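Local coordinates for serine-rich Repeat Adhesion Glycoprotein (Srr1) (Streptococcus agalactiae, PDB 4MBO), which binds fibrinogen as a serine-rich repeat surface glycoprotein, probably helping the bacterium adhere to host tissue, at residues N21-D26 with V44-F49; V59-L64 with N101-W106; N168-V173 with E199-S204. All blocks are in the same frame, centred on the assembly; numbering follows the deposited sequence. Where two conformers were deposited one is given.

Interaction 1: N21-D26 with V44-F49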
ATOM      1  N   ASN A  21      10.331 -18.456  19.979  0.50 17.95           N
ATOM      2  CA  ASN A  21       8.944 -18.634  19.582  0.50 18.49           C
ATOM      3  C   ASN A  21       8.687 -17.625  18.448  0.50 17.62           C
ATOM      4  O   ASN A  21       9.277 -16.538  18.467  0.50 17.12           O
ATOM      5  CB  ASN A  21       8.004 -18.328  20.762  0.50 21.35           C
ATOM      6  CG  ASN A  21       8.096 -19.362  21.880  0.50 23.19           C
ATOM      7  OD1 ASN A  21       7.633 -20.481  21.730  0.50 26.90           O
ATOM      8  ND2 ASN A  21       8.626 -18.965  23.022  0.50 24.88           N
ATOM      9  N   ILE A  22       7.859 -17.992  17.464  1.00 16.83           N
ATOM     10  CA  ILE A  22       7.466 -17.053  16.419  1.00 15.55           C
ATOM     11  C   ILE A  22       6.115 -17.514  15.895  1.00 15.46           C
ATOM     12  O   ILE A  22       5.856 -18.717  15.788  1.00 16.85           O
ATOM     13  CB  ILE A  22       8.543 -16.948  15.296  1.00 15.26           C
ATOM     14  CG1 ILE A  22       8.158 -15.821  14.329  1.00 15.81           C
ATOM     15  CG2 ILE A  22       8.732 -18.276  14.556  1.00 17.25           C
ATOM     16  CD1 ILE A  22       9.293 -15.400  13.429  1.00 15.81           C
ATOM     17  N   ALA A  23       5.251 -16.560  15.564  1.00 15.33           N
ATOM     18  CA  ALA A  23       3.929 -16.863  15.084  1.00 14.59           C
ATOM     19  C   ALA A  23       3.376 -15.756  14.222  1.00 14.33           C
ATOM     20  O   ALA A  23       3.764 -14.576  14.355  1.00 15.50           O
ATOM     21  CB  ALA A  23       2.983 -17.103  16.237  1.00 16.86           C
ATOM     22  N   LEU A  24       2.533 -16.185  13.266  1.00 15.67           N
ATOM     23  CA  LEU A  24       1.757 -15.285  12.401  1.00 15.99           C
ATOM     24  C   LEU A  24       0.287 -15.540  12.724  1.00 17.01           C
ATOM     25  O   LEU A  24      -0.186 -16.688  12.726  1.00 17.67           O
ATOM     26  CB  LEU A  24       2.058 -15.516  10.911  1.00 16.03           C
ATOM     27  CG  LEU A  24       3.408 -15.008  10.455  1.00 15.73           C
ATOM     28  CD1 LEU A  24       3.769 -15.629   9.121  1.00 16.83           C
ATOM     29  CD2 LEU A  24       3.459 -13.487  10.376  1.00 17.91           C
ATOM     30  N   LYS A  25      -0.440 -14.462  13.017  0.50 18.01           N
ATOM     31  CA  LYS A  25      -1.838 -14.567  13.410  0.50 19.50           C
ATOM     32  C   LYS A  25      -2.754 -13.625  12.627  0.50 19.47           C
ATOM     33  O   LYS A  25      -2.329 -12.545  12.189  0.50 18.59           O
ATOM     34  CB  LYS A  25      -1.946 -14.320  14.917  0.50 21.50           C
ATOM     35  CG  LYS A  25      -1.248 -15.404  15.749  0.50 23.46           C
ATOM     36  CD  LYS A  25      -1.012 -15.018  17.208  0.50 25.39           C
ATOM     37  CE  LYS A  25      -0.041 -16.014  17.841  0.50 25.79           C
ATOM     38  NZ  LYS A  25       0.708 -15.509  19.028  0.50 24.88           N
ATOM     39  N   ASP A  26      -4.008 -14.049  12.474  1.00 20.41           N
ATOM     40  CA  ASP A  26      -5.005 -13.302  11.697  1.00 22.01           C
ATOM     41  C   ASP A  26      -6.318 -13.067  12.462  1.00 23.64           C
ATOM     42  O   ASP A  26      -7.358 -12.895  11.862  1.00 22.58           O
ATOM     43  CB  ASP A  26      -5.283 -14.020  10.366  1.00 22.87           C
ATOM     44  CG  ASP A  26      -6.076 -15.325  10.487  1.00 24.93           C
ATOM     45  OD1 ASP A  26      -6.392 -15.802  11.602  1.00 24.77           O
ATOM     46  OD2 ASP A  26      -6.386 -15.913   9.404  1.00 24.78           O
ATOM     47  N   VAL A  44      -0.566 -10.192  11.959  1.00 16.70           N
ATOM     48  CA  VAL A  44       0.223  -9.829  13.115  1.00 17.18           C
ATOM     49  C   VAL A  44       1.357 -10.849  13.294  1.00 16.16           C
ATOM     50  O   VAL A  44       1.138 -12.064  13.257  1.00 17.67           O
ATOM     51  CB  VAL A  44      -0.648  -9.769  14.402  1.00 19.33           C
ATOM     52  CG1 VAL A  44       0.249  -9.460  15.594  1.00 20.55           C
ATOM     53  CG2 VAL A  44      -1.704  -8.653  14.271  1.00 21.72           C
ATOM     54  N   LEU A  45       2.554 -10.331  13.449  1.00 15.04           N
ATOM     55  CA  LEU A  45       3.739 -11.128  13.731  1.00 14.93           C
ATOM     56  C   LEU A  45       4.140 -10.977  15.187  1.00 16.10           C
ATOM     57  O   LEU A  45       4.226  -9.860  15.709  1.00 16.90           O
ATOM     58  CB  LEU A  45       4.895 -10.629  12.871  1.00 16.19           C
ATOM     59  CG  LEU A  45       6.292 -11.208  13.170  1.00 16.42           C
ATOM     60  CD1 LEU A  45       6.311 -12.708  12.910  1.00 17.10           C
ATOM     61  CD2 LEU A  45       7.344 -10.499  12.331  1.00 18.90           C
ATOM     62  N   ASN A  46       4.414 -12.100  15.838  1.00 16.16           N
ATOM     63  CA  ASN A  46       4.995 -11.992  17.152  1.00 17.67           C
ATOM     64  C   ASN A  46       6.133 -12.986  17.319  1.00 16.27           C
ATOM     65  O   ASN A  46       6.145 -14.064  16.702  1.00 16.54           O
ATOM     66  CB  ASN A  46       3.984 -12.158  18.255  1.00 22.68           C
ATOM     67  CG  ASN A  46       3.560 -13.565  18.439  1.00 25.32           C
ATOM     68  OD1 ASN A  46       2.706 -14.053  17.729  1.00 31.23           O
ATOM     69  ND2 ASN A  46       4.129 -14.233  19.456  1.00 31.26           N
ATOM     70  N   PHE A  47       7.117 -12.602  18.119  1.00 15.76           N
ATOM     71  CA  PHE A  47       8.235 -13.480  18.418  1.00 15.37           C
ATOM     72  C   PHE A  47       8.788 -13.147  19.786  1.00 16.75           C
ATOM     73  O   PHE A  47       8.558 -12.062  20.323  1.00 16.59           O
ATOM     74  CB  PHE A  47       9.328 -13.417  17.322  1.00 15.89           C
ATOM     75  CG  PHE A  47       9.921 -12.064  17.094  1.00 15.97           C
ATOM     76  CD1 PHE A  47      11.017 -11.641  17.829  1.00 18.10           C
ATOM     77  CD2 PHE A  47       9.401 -11.234  16.109  1.00 18.96           C
ATOM     78  CE1 PHE A  47      11.567 -10.379  17.607  1.00 20.19           C
ATOM     79  CE2 PHE A  47       9.954  -9.987  15.885  1.00 19.24           C
ATOM     80  CZ  PHE A  47      11.019  -9.569  16.636  1.00 19.35           C
ATOM     81  N   ALA A  48       9.536 -14.095  20.349  1.00 15.66           N
ATOM     82  CA  ALA A  48      10.136 -13.897  21.647  1.00 15.91           C
ATOM     83  C   ALA A  48      11.288 -14.874  21.791  1.00 15.41           C
ATOM     84  O   ALA A  48      11.325 -15.919  21.119  1.00 15.47           O
ATOM     85  CB  ALA A  48       9.109 -14.142  22.739  1.00 17.23           C
ATOM     86  N   PHE A  49      12.215 -14.539  22.672  1.00 16.38           N
ATOM     87  CA  PHE A  49      13.359 -15.394  22.983  1.00 16.82           C
ATOM     88  C   PHE A  49      14.098 -14.847  24.208  1.00 17.98           C
ATOM     89  O   PHE A  49      13.774 -13.762  24.710  1.00 18.70           O
ATOM     90  CB  PHE A  49      14.350 -15.463  21.786  1.00 15.89           C
ATOM     91  CG  PHE A  49      14.916 -14.137  21.381  1.00 16.68           C
ATOM     92  CD1 PHE A  49      16.058 -13.615  21.984  1.00 17.67           C
ATOM     93  CD2 PHE A  49      14.300 -13.393  20.374  1.00 16.03           C
ATOM     94  CE1 PHE A  49      16.574 -12.386  21.615  1.00 18.87           C
ATOM     95  CE2 PHE A  49      14.804 -12.153  20.021  1.00 17.09           C
ATOM     96  CZ  PHE A  49      15.941 -11.655  20.627  1.00 18.62           C
TER

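Interaction 2: V59-L64 with N101-W106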
ATOM      1  N   VAL A  59      23.887  -8.463  15.988  1.00 17.40           N
ATOM      2  CA  VAL A  59      22.576  -8.414  15.368  1.00 16.49           C
ATOM      3  C   VAL A  59      21.847  -9.739  15.445  1.00 17.39           C
ATOM      4  O   VAL A  59      22.458 -10.778  15.716  1.00 17.91           O
ATOM      5  CB  VAL A  59      22.661  -8.015  13.874  1.00 16.98           C
ATOM      6  CG1 VAL A  59      23.297  -6.634  13.703  1.00 18.96           C
ATOM      7  CG2 VAL A  59      23.428  -9.040  13.064  1.00 18.50           C
ATOM      8  N   PHE A  60      20.535  -9.695  15.240  1.00 16.09           N
ATOM      9  CA  PHE A  60      19.752 -10.912  14.996  1.00 16.48           C
ATOM     10  C   PHE A  60      18.763 -10.541  13.918  1.00 16.50           C
ATOM     11  O   PHE A  60      18.472  -9.355  13.710  1.00 15.79           O
ATOM     12  CB  PHE A  60      19.112 -11.545  16.242  1.00 17.27           C
ATOM     13  CG  PHE A  60      17.982 -10.773  16.831  1.00 17.63           C
ATOM     14  CD1 PHE A  60      16.669 -11.001  16.407  1.00 16.98           C
ATOM     15  CD2 PHE A  60      18.211  -9.817  17.798  1.00 18.27           C
ATOM     16  CE1 PHE A  60      15.618 -10.301  16.963  1.00 18.17           C
ATOM     17  CE2 PHE A  60      17.157  -9.102  18.344  1.00 17.62           C
ATOM     18  CZ  PHE A  60      15.855  -9.340  17.913  1.00 17.90           C
ATOM     19  N   THR A  61      18.273 -11.551  13.188  1.00 16.27           N
ATOM     20  CA  THR A  61      17.468 -11.306  12.015  1.00 15.74           C
ATOM     21  C   THR A  61      16.180 -12.099  12.023  1.00 14.93           C
ATOM     22  O   THR A  61      16.212 -13.329  12.169  1.00 16.64           O
ATOM     23  CB  THR A  61      18.295 -11.667  10.756  1.00 18.27           C
ATOM     24  OG1 THR A  61      19.578 -10.996  10.816  1.00 19.56           O
ATOM     25  CG2 THR A  61      17.609 -11.274   9.476  1.00 19.24           C
ATOM     26  N   VAL A  62      15.066 -11.406  11.825  1.00 14.53           N
ATOM     27  CA  VAL A  62      13.760 -12.060  11.603  1.00 14.69           C
ATOM     28  C   VAL A  62      13.514 -12.024  10.091  1.00 15.22           C
ATOM     29  O   VAL A  62      13.465 -10.956   9.491  1.00 15.13           O
ATOM     30  CB  VAL A  62      12.639 -11.370  12.362  1.00 16.67           C
ATOM     31  CG1 VAL A  62      11.292 -11.992  12.038  1.00 16.80           C
ATOM     32  CG2 VAL A  62      12.914 -11.415  13.849  1.00 17.63           C
ATOM     33  N   LYS A  63      13.404 -13.187   9.482  1.00 13.39           N
ATOM     34  CA  LYS A  63      13.246 -13.286   8.031  1.00 14.59           C
ATOM     35  C   LYS A  63      11.788 -13.411   7.648  1.00 13.80           C
ATOM     36  O   LYS A  63      11.086 -14.242   8.192  1.00 15.94           O
ATOM     37  CB  LYS A  63      14.035 -14.470   7.523  1.00 17.06           C
ATOM     38  CG  LYS A  63      15.501 -14.463   7.944  1.00 20.56           C
ATOM     39  CD  LYS A  63      16.126 -15.776   7.485  1.00 26.28           C
ATOM     40  CE  LYS A  63      17.534 -15.963   7.957  1.00 33.97           C
ATOM     41  NZ  LYS A  63      18.004 -17.229   7.324  1.00 37.53           N
ATOM     42  N   LEU A  64      11.332 -12.593   6.699  1.00 12.86           N
ATOM     43  CA  LEU A  64       9.975 -12.708   6.196  1.00 12.89           C
ATOM     44  C   LEU A  64      10.031 -13.240   4.746  1.00 12.94           C
ATOM     45  O   LEU A  64      11.013 -13.095   4.032  1.00 13.42           O
ATOM     46  CB  LEU A  64       9.252 -11.358   6.197  1.00 13.56           C
ATOM     47  CG  LEU A  64       9.294 -10.538   7.484  1.00 13.75           C
ATOM     48  CD1 LEU A  64       8.578  -9.216   7.256  1.00 14.62           C
ATOM     49  CD2 LEU A  64       8.705 -11.343   8.626  1.00 15.70           C
ATOM     50  N   ASN A 101      13.973  -8.919   5.296  1.00 15.05           N
ATOM     51  CA  ASN A 101      14.365  -9.256   6.668  1.00 14.29           C
ATOM     52  C   ASN A 101      14.293  -8.056   7.578  1.00 14.20           C
ATOM     53  O   ASN A 101      14.497  -6.899   7.151  1.00 15.41           O
ATOM     54  CB  ASN A 101      15.799  -9.760   6.761  1.00 15.69           C
ATOM     55  CG  ASN A 101      16.007 -11.078   6.057  1.00 18.53           C
ATOM     56  OD1 ASN A 101      15.065 -11.776   5.779  1.00 19.50           O
ATOM     57  ND2 ASN A 101      17.250 -11.395   5.765  1.00 20.05           N
ATOM     58  N   ILE A 102      13.976  -8.323   8.848  1.00 14.04           N
ATOM     59  CA  ILE A 102      14.022  -7.320   9.891  1.00 13.96           C
ATOM     60  C   ILE A 102      15.305  -7.584  10.702  1.00 15.68           C
ATOM     61  O   ILE A 102      15.484  -8.655  11.281  1.00 16.07           O
ATOM     62  CB  ILE A 102      12.828  -7.375  10.826  1.00 15.02           C
ATOM     63  CG1 ILE A 102      11.502  -7.436  10.034  1.00 16.07           C
ATOM     64  CG2 ILE A 102      12.889  -6.189  11.763  1.00 16.64           C
ATOM     65  CD1 ILE A 102      10.327  -7.872  10.847  1.00 17.10           C
ATOM     66  N   THR A 103      16.210  -6.626  10.709  1.00 15.34           N
ATOM     67  CA  THR A 103      17.472  -6.748  11.391  1.00 15.94           C
ATOM     68  C   THR A 103      17.455  -5.876  12.623  1.00 16.32           C
ATOM     69  O   THR A 103      17.194  -4.658  12.553  1.00 16.68           O
ATOM     70  CB  THR A 103      18.654  -6.303  10.514  1.00 17.26           C
ATOM     71  OG1 THR A 103      18.699  -7.102   9.340  1.00 17.49           O
ATOM     72  CG2 THR A 103      20.002  -6.422  11.223  1.00 17.27           C
ATOM     73  N   TYR A 104      17.715  -6.510  13.760  1.00 15.36           N
ATOM     74  CA  TYR A 104      17.812  -5.838  15.048  1.00 16.32           C
ATOM     75  C   TYR A 104      19.261  -5.791  15.501  1.00 16.64           C
ATOM     76  O   TYR A 104      19.997  -6.768  15.389  1.00 17.23           O
ATOM     77  CB  TYR A 104      16.991  -6.562  16.105  1.00 16.70           C
ATOM     78  CG  TYR A 104      15.506  -6.410  15.938  1.00 16.77           C
ATOM     79  CD1 TYR A 104      14.824  -5.346  16.525  1.00 17.39           C
ATOM     80  CD2 TYR A 104      14.774  -7.351  15.251  1.00 17.00           C
ATOM     81  CE1 TYR A 104      13.438  -5.231  16.372  1.00 18.42           C
ATOM     82  CE2 TYR A 104      13.413  -7.246  15.093  1.00 17.83           C
ATOM     83  CZ  TYR A 104      12.750  -6.197  15.665  1.00 18.14           C
ATOM     84  OH  TYR A 104      11.392  -6.146  15.465  1.00 21.47           O
ATOM     85  N   THR A 105      19.665  -4.635  16.029  1.00 16.20           N
ATOM     86  CA  THR A 105      21.021  -4.415  16.508  1.00 18.59           C
ATOM     87  C   THR A 105      21.016  -4.100  18.001  1.00 19.34           C
ATOM     88  O   THR A 105      20.335  -3.157  18.437  1.00 19.81           O
ATOM     89  CB  THR A 105      21.671  -3.264  15.740  1.00 19.09           C
ATOM     90  OG1 THR A 105      21.608  -3.532  14.325  1.00 19.33           O
ATOM     91  CG2 THR A 105      23.148  -3.080  16.169  1.00 20.08           C
ATOM     92  N   TRP A 106      21.751  -4.895  18.777  1.00 19.35           N
ATOM     93  CA  TRP A 106      21.811  -4.719  20.217  1.00 20.39           C
ATOM     94  C   TRP A 106      22.526  -3.419  20.613  1.00 21.52           C
ATOM     95  O   TRP A 106      23.555  -3.048  20.036  1.00 21.29           O
ATOM     96  CB  TRP A 106      22.524  -5.890  20.877  1.00 20.36           C
ATOM     97  CG  TRP A 106      21.839  -7.200  20.668  1.00 20.55           C
ATOM     98  CD1 TRP A 106      22.228  -8.193  19.841  1.00 21.86           C
ATOM     99  CD2 TRP A 106      20.612  -7.638  21.283  1.00 19.98           C
ATOM    100  NE1 TRP A 106      21.320  -9.220  19.881  1.00 24.86           N
ATOM    101  CE2 TRP A 106      20.360  -8.927  20.824  1.00 23.49           C
ATOM    102  CE3 TRP A 106      19.735  -7.068  22.223  1.00 20.18           C
ATOM    103  CZ2 TRP A 106      19.231  -9.673  21.246  1.00 19.24           C
ATOM    104  CZ3 TRP A 106      18.617  -7.795  22.649  1.00 20.63           C
ATOM    105  CH2 TRP A 106      18.367  -9.078  22.139  1.00 20.43           C
TER
HETATM  106  O   HOH W   1      20.555  -9.096   8.960  1.00 20.01           O
HETATM  107  O   HOH W   2      13.788 -13.286   4.069  1.00 20.38           O

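Interaction 3: N168-V173 with E199-S204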
ATOM      1  N   ASN A 168     -26.632   4.730 -22.905  1.00 25.01           N
ATOM      2  CA  ASN A 168     -26.119   6.056 -23.194  1.00 23.91           C
ATOM      3  C   ASN A 168     -24.826   6.472 -22.455  1.00 21.45           C
ATOM      4  O   ASN A 168     -24.209   7.483 -22.796  1.00 20.09           O
ATOM      5  CB  ASN A 168     -27.234   7.110 -22.940  1.00 25.93           C
ATOM      6  CG  ASN A 168     -27.886   6.999 -21.528  1.00 28.14           C
ATOM      7  OD1 ASN A 168     -27.798   5.974 -20.841  1.00 28.16           O
ATOM      8  ND2 ASN A 168     -28.563   8.068 -21.120  1.00 32.78           N
ATOM      9  N   VAL A 169     -24.491   5.698 -21.435  1.00 20.46           N
ATOM     10  CA  VAL A 169     -23.357   5.951 -20.548  1.00 19.57           C
ATOM     11  C   VAL A 169     -22.690   4.648 -20.161  1.00 19.44           C
ATOM     12  O   VAL A 169     -23.316   3.763 -19.565  1.00 20.90           O
ATOM     13  CB  VAL A 169     -23.853   6.696 -19.266  1.00 19.21           C
ATOM     14  CG1 VAL A 169     -22.805   6.702 -18.171  1.00 19.11           C
ATOM     15  CG2 VAL A 169     -24.319   8.091 -19.640  1.00 19.55           C
ATOM     16  N   LYS A 170     -21.399   4.521 -20.494  1.00 18.91           N
ATOM     17  CA  LYS A 170     -20.594   3.363 -20.133  1.00 18.65           C
ATOM     18  C   LYS A 170     -19.308   3.942 -19.547  1.00 18.37           C
ATOM     19  O   LYS A 170     -18.534   4.627 -20.257  1.00 18.55           O
ATOM     20  CB  LYS A 170     -20.277   2.499 -21.357  1.00 20.57           C
ATOM     21  CG  LYS A 170     -21.514   2.223 -22.197  1.00 22.19           C
ATOM     22  CD  LYS A 170     -21.176   1.499 -23.505  1.00 24.64           C
ATOM     23  CE  LYS A 170     -22.413   1.260 -24.350  1.00 28.15           C
ATOM     24  NZ  LYS A 170     -23.409   0.394 -23.671  1.00 29.34           N
ATOM     25  N   THR A 171     -19.105   3.703 -18.264  1.00 17.46           N
ATOM     26  CA  THR A 171     -17.943   4.226 -17.580  1.00 17.87           C
ATOM     27  C   THR A 171     -17.468   3.248 -16.521  1.00 17.06           C
ATOM     28  O   THR A 171     -18.217   2.382 -16.079  1.00 17.26           O
ATOM     29  CB  THR A 171     -18.232   5.588 -16.896  1.00 17.44           C
ATOM     30  OG1 THR A 171     -19.319   5.440 -15.975  1.00 18.26           O
ATOM     31  CG2 THR A 171     -18.613   6.670 -17.881  1.00 18.99           C
ATOM     32  N   ASN A 172     -16.203   3.353 -16.135  1.00 15.32           N
ATOM     33  CA  ASN A 172     -15.683   2.586 -15.007  1.00 16.14           C
ATOM     34  C   ASN A 172     -14.436   3.267 -14.455  1.00 15.59           C
ATOM     35  O   ASN A 172     -13.668   3.830 -15.197  1.00 15.28           O
ATOM     36  CB  ASN A 172     -15.448   1.096 -15.301  1.00 15.97           C
ATOM     37  CG  ASN A 172     -14.310   0.826 -16.269  1.00 17.13           C
ATOM     38  OD1 ASN A 172     -13.215   0.496 -15.833  1.00 16.93           O
ATOM     39  ND2 ASN A 172     -14.574   0.943 -17.572  1.00 17.58           N
ATOM     40  N   VAL A 173     -14.258   3.209 -13.131  1.00 14.54           N
ATOM     41  CA  VAL A 173     -13.193   3.934 -12.447  1.00 14.34           C
ATOM     42  C   VAL A 173     -12.882   3.297 -11.100  1.00 14.54           C
ATOM     43  O   VAL A 173     -13.742   2.623 -10.484  1.00 15.39           O
ATOM     44  CB  VAL A 173     -13.633   5.430 -12.256  1.00 14.19           C
ATOM     45  CG1 VAL A 173     -14.737   5.526 -11.191  1.00 14.50           C
ATOM     46  CG2 VAL A 173     -12.471   6.357 -11.904  1.00 14.33           C
ATOM     47  N   GLU A 199     -15.158  -0.499 -23.387  1.00 23.54           N
ATOM     48  CA  GLU A 199     -15.441   0.751 -24.067  1.00 24.83           C
ATOM     49  C   GLU A 199     -16.062   1.699 -23.027  1.00 22.16           C
ATOM     50  O   GLU A 199     -16.895   1.271 -22.204  1.00 23.22           O
ATOM     51  CB  GLU A 199     -16.427   0.547 -25.202  1.00 27.99           C
ATOM     52  CG  GLU A 199     -15.860  -0.273 -26.356  1.00 32.65           C
ATOM     53  CD  GLU A 199     -14.683   0.418 -27.063  1.00 35.20           C
ATOM     54  OE1 GLU A 199     -14.728   1.668 -27.171  1.00 41.01           O
ATOM     55  OE2 GLU A 199     -13.734  -0.278 -27.539  1.00 35.69           O
ATOM     56  N   MET A 200     -15.648   2.957 -23.057  1.00 20.38           N
ATOM     57  CA  MET A 200     -16.269   4.009 -22.240  1.00 20.20           C
ATOM     58  C   MET A 200     -16.911   4.962 -23.237  1.00 20.62           C
ATOM     59  O   MET A 200     -16.344   5.243 -24.286  1.00 20.38           O
ATOM     60  CB  MET A 200     -15.301   4.718 -21.301  1.00 19.40           C
ATOM     61  CG  MET A 200     -14.604   3.743 -20.361  1.00 20.24           C
ATOM     62  SD  MET A 200     -14.103   4.484 -18.803  1.00 19.36           S
ATOM     63  CE  MET A 200     -13.256   5.901 -19.435  1.00 18.63           C
ATOM     64  N   TYR A 201     -18.093   5.444 -22.903  1.00 19.35           N
ATOM     65  CA  TYR A 201     -18.881   6.204 -23.837  1.00 20.53           C
ATOM     66  C   TYR A 201     -19.957   7.058 -23.201  1.00 19.72           C
ATOM     67  O   TYR A 201     -20.631   6.615 -22.263  1.00 20.46           O
ATOM     68  CB  TYR A 201     -19.557   5.174 -24.755  1.00 23.09           C
ATOM     69  CG  TYR A 201     -20.675   5.624 -25.678  1.00 24.13           C
ATOM     70  CD1 TYR A 201     -20.391   6.306 -26.863  1.00 25.17           C
ATOM     71  CD2 TYR A 201     -22.001   5.256 -25.439  1.00 25.30           C
ATOM     72  CE1 TYR A 201     -21.386   6.666 -27.747  1.00 27.36           C
ATOM     73  CE2 TYR A 201     -23.015   5.616 -26.333  1.00 27.21           C
ATOM     74  CZ  TYR A 201     -22.697   6.318 -27.475  1.00 28.13           C
ATOM     75  OH  TYR A 201     -23.690   6.664 -28.364  1.00 29.51           O
ATOM     76  N   PHE A 202     -20.120   8.250 -23.756  1.00 19.86           N
ATOM     77  CA  PHE A 202     -21.240   9.136 -23.478  1.00 19.47           C
ATOM     78  C   PHE A 202     -21.882   9.410 -24.834  1.00 22.08           C
ATOM     79  O   PHE A 202     -21.207   9.878 -25.757  1.00 22.96           O
ATOM     80  CB  PHE A 202     -20.853  10.523 -22.923  1.00 19.44           C
ATOM     81  CG  PHE A 202     -20.442  10.558 -21.482  1.00 17.87           C
ATOM     82  CD1 PHE A 202     -20.717   9.526 -20.599  1.00 17.80           C
ATOM     83  CD2 PHE A 202     -19.874  11.717 -20.969  1.00 17.91           C
ATOM     84  CE1 PHE A 202     -20.369   9.614 -19.270  1.00 16.97           C
ATOM     85  CE2 PHE A 202     -19.558  11.833 -19.621  1.00 17.46           C
ATOM     86  CZ  PHE A 202     -19.787  10.765 -18.767  1.00 17.17           C
ATOM     87  N   ALA A 203     -23.168   9.131 -24.950  1.00 23.30           N
ATOM     88  CA  ALA A 203     -23.906   9.368 -26.203  1.00 26.19           C
ATOM     89  C   ALA A 203     -23.967  10.839 -26.561  1.00 27.13           C
ATOM     90  O   ALA A 203     -23.778  11.707 -25.692  1.00 26.44           O
ATOM     91  CB  ALA A 203     -25.323   8.814 -26.076  1.00 28.59           C
ATOM     92  N   SER A 204     -24.207  11.121 -27.844  0.70 30.12           N
ATOM     93  CA  SER A 204     -24.368  12.497 -28.340  0.70 30.86           C
ATOM     94  C   SER A 204     -25.334  13.263 -27.445  0.70 29.51           C
ATOM     95  O   SER A 204     -26.381  12.739 -27.070  0.70 30.15           O
ATOM     96  CB  SER A 204     -24.916  12.498 -29.763  0.70 34.49           C
ATOM     97  OG  SER A 204     -24.065  11.778 -30.619  0.70 37.18           O
TER
HETATM   98  O   HOH W   3     -17.033   1.325 -19.162  1.00 21.10           O

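Interaction 1: N21-D26 with V44-F49
Six backbone hydrogen bonds join N21, A23 and K25 to A48, N46 and V44, each pair exchanging N-H and C=O in both directions. The two strands run antiparallel at 175°, and the bonds stay within a narrow range, from A23 N to N46 O at 2.9 Å up to A48 N to N21 O at 3.1 Å. Between these rungs lie the non-hydrogen-bonded pairs I22–F47 and L24–L45. Here alpha hydrogens point at carbonyls across the gap, as where I22 CA lies 3.3 Å from N46 O.

The apolar contacts gather on the face of I22, L24, L45 and F47, the inward face of an immunoglobulin-like beta sandwich. Strand 20-25 forms one edge of its four-stranded sheet, and residues such as A143 and I152 of the other sheet meet this face. Branched aliphatic chains suit I22, L24 and L45: L45 CD1 touches both I22 CG1, at 3.9 Å, and L24 CD2. F47 meets I22 CG1 through its CB, at 4.0 Å.

Polar contacts occupy the other face. N46 turns its CG between its own backbone N and carbonyl carbon (chi1 75°), while the K25 chain, extended beyond CG, crosses the N46 side chain obliquely. In one of two conformers, K25 NZ donates to N46 OD1 at 2.8 Å from above the amide plane, 40° out of it. Small A23 puts its CB 3.4 Å from N46 OD1.

Interaction 2: V59-L64 with N101-W106
An aromatic cluster of F60, Y104 and W106 lies on the inward face of an immunoglobulin-like sandwich, where strands 59-64 and 101-106 are antiparallel neighbours in the mixed sheet. The F60 and Y104 rings are nearly parallel, at 12°, but slid so far apart that they barely overlap. Instead, Y104 CB sits over one face of the F60 ring, a CH-pi contact 3.7 Å from the centroid. With F60 CG between the backbone N and the carbonyl carbon (chi1 71°), the ring turns that face to Y104 CB. F60 CE2 also approaches a face of the W106 ring near its rim, 3.6 Å from CZ2, with the two six-membered rings inclined at 42°. W106 NE1 is buried here without a polar partner. V62, I102 and L64 extend the apolar surface with branched aliphatic groups, and F49, F47 and L45 of strand 43-51 pack against it from the facing sheet.

The backbone pairs F60–Y104 and V62–I102 each exchange two hydrogen bonds, the V62 pair at 2.8 Å both ways between V62 N and I102 O and between I102 N and V62 O. On the opposite face, beta-branched T61 divides its work: CG2 packs on N101 CB at 3.6 Å, while OG1 bonds D12 OD2 and accepts from a water shared with T103 OG1. N101 lies alongside K63, and a second water donates to both N101 OD1, at 2.6 Å, and L64 O.

Interaction 3: N168-V173 with E199-S204
K170 and Y201 exchange two backbone hydrogen bonds, K170 N to Y201 O and Y201 N to K170 O, both 2.8 Å. They form the hydrogen-bonded pair at the open end of a long antiparallel beta hairpin, strands 169-181 and 186-202, in the C-terminal adhesin domain. A third bond, A203 N to N168 O at 2.9 Å, continues the ladder just beyond the strands, where small A203 sets its CB against N168 CB. The short segments meet at 137°, well away from straight antiparallel.

Toward the other end, the M200 side chain adds a weak contact. Its chain bends at chi3 (-51°), and SD accepts a weak hydrogen bond from N172 N at 3.6 Å. The flexible, polarisable thioether suits a position facing both a backbone N-H and the N172 amide. A water accepts from N172 ND2 and donates to E199 O, linking the two segments through the N172 amide and the E199 carbonyl.

On the face of V169 and F202, V169 CG1 meets the edge of the F202 ring near its plane, while T171 CG2 comes in obliquely, 3.7 Å from F202 CE1. Y308 packs edge-to-face with F202.

The second shell fixes the polar groups. N172 is held at both ends of its amide: OD1 accepts from the backbone N of E196, and ND2 donates to N194 OD1. T171 OG1 bonds S310 OG. The long K170 chain passes the Y201 ring, with CE 4.2 Å from CD2, then turns at chi4 (-62°) to carry NZ to a salt bridge with E165 OE2 and a hydrogen bond to H166 O.

Overall arrangement
Interactions 1 and 2 belong to the two facing sheets of one immunoglobulin-like sandwich, with centres 14 Å apart, and they meet through their aromatic residues. F49 CZ lies 3.6 Å from F60 CZ in an edge-to-face pair, and F47 CZ is 3.8 Å from V62 CG2, so the inward faces of both ladders share one core. Interaction 3 lies in the C-terminal adhesin domain on the opposite side of the chain's centre, about 49 and 52 Å from the centres of interactions 1 and 2, without touching either. One bound calcium ion is about 4 Å from the N101 side chain of interaction 2, and a different calcium ion is about 10 Å from that of V44 in interaction 1.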